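Fiber protein 2 (Fowl adenovirus 1, PDB 2VTW) forms homotrimeric spikes at the capsid vertices whose C-terminal head domain probably binds a host receptor and so attaches the virion to its target cell. Local coordinates at residues Y49-T54 / T186-P191; I147-Q152 / G190-T195. All blocks are in the same frame, centred on the assembly; numbering follows the deposited sequence.

Contact 1 of 2, residues Y49-T54 / T186-P191; sequences YVKVDT and TVAIGP
Tyr49 lays its phenol ring beside Pro191, the two side chains pointing the same way. CG of Tyr49 sits anti to its own carbonyl carbon (chi1 -63°); the ring lies alongside the 190-191 peptide, with CE1 of Tyr49 3.3 Å from Pro191 N. Pro191 CB stands over one face, 4.1 Å from the centroid of the Tyr49 ring, a CH-pi contact between a rigid pyrrolidine and a flat aromatic surface. The peptide before Pro191 is cis, and Gly190, at phi 138°, has no CB to meet Tyr49 CD1, which lies 3.7 Å from Gly190 CA. Beyond this end, strands 43-53 and 185-197 run antiparallel in the beta-sandwich of the adenovirus fibre head. Val50 pairs with Ile189 and Val52 with Val187, each by two backbone hydrogen bonds, as from Val50 N to Ile189 O (3.0 Å). Their branched side chains suit a buried sheet face: Ile189 CG2, placed between its backbone N and carbonyl carbon, reaches Val50 CB at 3.7 Å, while Phe171 packs on both residues. On the other face, Lys51 stretches its extended chain over the small Ala188, CG to CB 3.7 Å, and carries CE on to Thr186. The methyl CG2 of Thr186 meets Asp53 CG at 3.6 Å, while Thr186 OG1 bonds to Thr139 OG1 and Asp53 OD1 to Thr55 OG1.

Contact 2 of 2, residues I147-Q152 / G190-T195; sequences IDVRMQ and GPVVHT
Met151 and His194 slide past each other in opposite directions between two strands whose axes come no nearer than 8.7 Å, a spacing bridged by side chains and not by backbone pairing. Met151 CB approaches His194 CD2 at 3.4 Å, and farther along the thioether SD lies 4.6 Å from the centroid of the His194 ring, an oblique sulfur-aromatic contact. The first torsion of Met151 sets CG anti to its carbonyl carbon (chi1 -53°), and the chain is extended beyond it, carrying the terminal methyl to Val192. There CE meets Val192 CG1 at 3.3 Å, tighter than usual for two carbons. Val149 and Val192 complete the layer tip to tip through their CG1 methyls, 4.2 Å apart.

CG of His194 stands anti to its backbone N (chi1 -179°), and the ring lies against Met151. A water lies in the ring plane at its edge, 2.7 Å from His194 NE2, and donates a hydrogen bond to Met151 O at 2.8 Å.

Around this shell, Val149 and Met151 of 147-152 are paired by backbone hydrogen bonds with Glu132 and Val130 of strand 129-140, while Phe169 packs on Met151, Phe171 on Val149 and Tyr134 on Val192. The strands cross at -28°, facing each other across the interior of the head's beta-sandwich. Within 192-195, Val192 and His194 point inward, whereas Val193 and Thr195 pack on neighbouring subunits. The contact is therefore probably held mainly by dispersion, flexible methionine fitting itself between valine and imidazole, with the water as its polar link: it gives Met151 O and His194 NE2, polar atoms of two buried residues, a common partner.

In the fold
From the N terminus, strand 43-53 comes first, and contact 1 closes a loop of 131 residues by pairing it with strand 185-197. Contact 2 closes a shorter loop, with 37 residues between its segments; it begins inside the first, at strand 147-157, and ends on the same final strand, overlapping contact 1 at Gly190 and Pro191 and running on past it, so the two loops interleave. Strand 129-140 pairs with both strand 147-157 and strand 185-197, linking the two regions. Contact 1 joins neighbours within the sheet, whereas contact 2 spans the interior; their centres are about 13 Å apart. They meet where Ile189 CD1 packs on Ile147 CG2 at 3.7 Å, and both reach a second subunit.

Contact 1 of 2, residues Y49-T54 / T186-P191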
# COMPACT_ATOMS: atom_id res chain seq x y z
N TYR A 49 12.07 -2.76 -8.04
CA TYR A 49 12.22 -1.96 -9.26
C TYR A 49 12.50 -2.87 -10.46
O TYR A 49 13.21 -3.88 -10.33
CB TYR A 49 13.37 -0.99 -9.15
CG TYR A 49 13.30 0.09 -8.09
CD1 TYR A 49 12.74 1.35 -8.36
CD2 TYR A 49 13.85 -0.12 -6.85
CE1 TYR A 49 12.72 2.34 -7.40
CE2 TYR A 49 13.83 0.84 -5.90
CZ TYR A 49 13.26 2.07 -6.17
OH TYR A 49 13.28 3.02 -5.15
N VAL A 50 11.94 -2.53 -11.62
CA VAL A 50 12.18 -3.25 -12.88
C VAL A 50 12.58 -2.24 -13.97
O VAL A 50 11.94 -1.18 -14.09
CB VAL A 50 10.93 -4.07 -13.35
CG1 VAL A 50 11.06 -4.56 -14.81
CG2 VAL A 50 10.69 -5.27 -12.44
N LYS A 51 13.61 -2.55 -14.76
CA LYS A 51 13.94 -1.74 -15.97
C LYS A 51 14.17 -2.65 -17.20
O LYS A 51 14.84 -3.68 -17.09
CB LYS A 51 15.13 -0.82 -15.69
CG LYS A 51 15.42 0.19 -16.80
CD LYS A 51 16.65 1.01 -16.46
CE LYS A 51 17.02 1.97 -17.57
NZ LYS A 51 18.03 2.92 -17.02
N VAL A 52 13.57 -2.29 -18.33
CA VAL A 52 13.73 -3.01 -19.58
C VAL A 52 14.29 -2.04 -20.65
O VAL A 52 13.72 -0.97 -20.88
CB VAL A 52 12.39 -3.61 -20.07
CG1 VAL A 52 12.62 -4.59 -21.22
CG2 VAL A 52 11.66 -4.30 -18.92
N ASP A 53 15.43 -2.41 -21.24
CA ASP A 53 16.15 -1.63 -22.26
C ASP A 53 16.00 -2.44 -23.55
O ASP A 53 16.33 -3.63 -23.58
CB ASP A 53 17.62 -1.48 -21.83
CG ASP A 53 18.46 -0.55 -22.75
OD1 ASP A 53 18.27 -0.52 -23.99
OD2 ASP A 53 19.36 0.14 -22.21
N THR A 54 15.44 -1.83 -24.60
CA THR A 54 15.18 -2.53 -25.85
C THR A 54 16.48 -3.05 -26.49
O THR A 54 16.44 -4.03 -27.25
CB THR A 54 14.39 -1.67 -26.86
OG1 THR A 54 15.12 -0.47 -27.15
CG2 THR A 54 13.00 -1.33 -26.31
N THR A 186 14.03 2.86 -23.23
CA THR A 186 13.95 2.19 -21.92
C THR A 186 12.68 2.59 -21.15
O THR A 186 12.10 3.66 -21.39
CB THR A 186 15.21 2.47 -21.03
OG1 THR A 186 15.13 3.78 -20.44
CG2 THR A 186 16.52 2.31 -21.82
N VAL A 187 12.27 1.70 -20.24
CA VAL A 187 11.16 1.92 -19.31
C VAL A 187 11.63 1.39 -17.96
O VAL A 187 12.23 0.32 -17.89
CB VAL A 187 9.85 1.24 -19.75
CG1 VAL A 187 10.04 -0.26 -19.90
CG2 VAL A 187 8.69 1.57 -18.75
N ALA A 188 11.46 2.19 -16.92
CA ALA A 188 11.88 1.86 -15.58
C ALA A 188 10.72 2.19 -14.63
O ALA A 188 10.07 3.25 -14.74
CB ALA A 188 13.13 2.63 -15.19
N ILE A 189 10.46 1.26 -13.71
CA ILE A 189 9.26 1.30 -12.88
C ILE A 189 9.63 0.94 -11.47
O ILE A 189 10.45 0.05 -11.24
CB ILE A 189 8.18 0.34 -13.40
CG1 ILE A 189 6.92 0.39 -12.52
CG2 ILE A 189 8.72 -1.07 -13.43
CD1 ILE A 189 5.70 -0.26 -13.14
N GLY A 190 9.01 1.66 -10.53
CA GLY A 190 9.10 1.35 -9.10
C GLY A 190 9.26 2.59 -8.25
O GLY A 190 9.28 3.71 -8.76
N PRO A 191 9.42 2.38 -6.93
CA PRO A 191 9.38 1.06 -6.27
C PRO A 191 7.97 0.50 -6.21
O PRO A 191 7.02 1.22 -5.87
CB PRO A 191 9.92 1.34 -4.86
CG PRO A 191 9.68 2.80 -4.63
CD PRO A 191 9.64 3.48 -5.98

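Contact 2 of 2, residues I147-Q152 / G190-T195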
# COMPACT_ATOMS: atom_id res chain seq x y z
N ILE A 147 1.37 2.03 -15.87
CA ILE A 147 1.45 0.57 -15.72
C ILE A 147 0.82 0.24 -14.37
O ILE A 147 1.26 0.72 -13.34
CB ILE A 147 2.94 0.07 -15.73
CG1 ILE A 147 3.62 0.35 -17.08
CG2 ILE A 147 3.01 -1.40 -15.42
CD1 ILE A 147 5.14 0.07 -17.10
N ASP A 148 -0.23 -0.56 -14.38
CA ASP A 148 -0.77 -1.13 -13.16
C ASP A 148 -0.06 -2.45 -12.93
O ASP A 148 0.27 -3.15 -13.90
CB ASP A 148 -2.25 -1.40 -13.31
CG ASP A 148 -3.07 -0.12 -13.43
OD1 ASP A 148 -2.66 0.90 -12.84
OD2 ASP A 148 -4.13 -0.18 -14.09
N VAL A 149 0.18 -2.78 -11.66
CA VAL A 149 0.76 -4.06 -11.30
C VAL A 149 -0.21 -4.88 -10.42
O VAL A 149 -0.60 -4.42 -9.33
CB VAL A 149 2.10 -3.87 -10.56
CG1 VAL A 149 2.82 -5.21 -10.41
CG2 VAL A 149 2.99 -2.84 -11.30
N ARG A 150 -0.60 -6.05 -10.91
CA ARG A 150 -1.32 -7.05 -10.11
C ARG A 150 -0.33 -7.93 -9.35
O ARG A 150 0.63 -8.43 -9.91
CB ARG A 150 -2.20 -7.91 -11.00
CG ARG A 150 -3.12 -8.89 -10.23
CD ARG A 150 -4.26 -8.19 -9.59
NE ARG A 150 -5.17 -7.62 -10.57
CZ ARG A 150 -6.28 -6.96 -10.29
NH1 ARG A 150 -6.64 -6.75 -9.04
NH2 ARG A 150 -7.05 -6.52 -11.27
N MET A 151 -0.56 -8.12 -8.04
CA MET A 151 0.35 -8.88 -7.21
C MET A 151 -0.39 -10.06 -6.54
O MET A 151 -1.42 -9.86 -5.87
CB MET A 151 1.02 -7.97 -6.20
CG MET A 151 1.70 -6.74 -6.83
SD MET A 151 1.95 -5.45 -5.62
CE MET A 151 2.03 -4.02 -6.67
N GLN A 152 0.12 -11.28 -6.76
CA GLN A 152 -0.58 -12.49 -6.40
C GLN A 152 0.41 -13.57 -5.94
O GLN A 152 1.23 -14.07 -6.72
CB GLN A 152 -1.39 -13.00 -7.58
CG GLN A 152 -2.25 -14.26 -7.31
CD GLN A 152 -2.65 -14.93 -8.61
OE1 GLN A 152 -3.52 -14.45 -9.33
NE2 GLN A 152 -1.99 -16.04 -8.93
N GLY A 190 9.01 1.66 -10.53
CA GLY A 190 9.10 1.35 -9.10
C GLY A 190 9.26 2.59 -8.25
O GLY A 190 9.28 3.71 -8.76
N PRO A 191 9.42 2.38 -6.93
CA PRO A 191 9.38 1.06 -6.27
C PRO A 191 7.97 0.50 -6.21
O PRO A 191 7.02 1.22 -5.87
CB PRO A 191 9.92 1.34 -4.86
CG PRO A 191 9.68 2.80 -4.63
CD PRO A 191 9.64 3.48 -5.98
N VAL A 192 7.82 -0.76 -6.62
CA VAL A 192 6.55 -1.46 -6.53
C VAL A 192 6.57 -2.19 -5.20
O VAL A 192 7.42 -3.07 -5.02
CB VAL A 192 6.38 -2.43 -7.67
CG1 VAL A 192 5.07 -3.22 -7.52
CG2 VAL A 192 6.45 -1.69 -9.02
N VAL A 193 5.69 -1.82 -4.26
CA VAL A 193 5.77 -2.37 -2.91
C VAL A 193 4.56 -3.26 -2.69
O VAL A 193 3.41 -2.87 -2.96
CB VAL A 193 5.94 -1.30 -1.80
CG1 VAL A 193 6.02 -1.94 -0.45
CG2 VAL A 193 7.18 -0.42 -2.03
N HIS A 194 4.85 -4.49 -2.25
CA HIS A 194 3.84 -5.51 -1.98
C HIS A 194 3.97 -5.94 -0.55
O HIS A 194 5.08 -6.12 -0.08
CB HIS A 194 4.06 -6.72 -2.87
CG HIS A 194 3.05 -7.80 -2.67
ND1 HIS A 194 3.39 -9.03 -2.16
CD2 HIS A 194 1.71 -7.82 -2.86
CE1 HIS A 194 2.31 -9.78 -2.09
NE2 HIS A 194 1.28 -9.07 -2.50
N THR A 195 2.84 -6.12 0.14
CA THR A 195 2.84 -6.70 1.48
C THR A 195 1.95 -7.95 1.51
O THR A 195 0.87 -8.01 0.91
CB THR A 195 2.42 -5.68 2.57
OG1 THR A 195 3.31 -4.57 2.56
CG2 THR A 195 2.46 -6.29 3.97
O HOH W 1 -1.11 -10.21 -3.12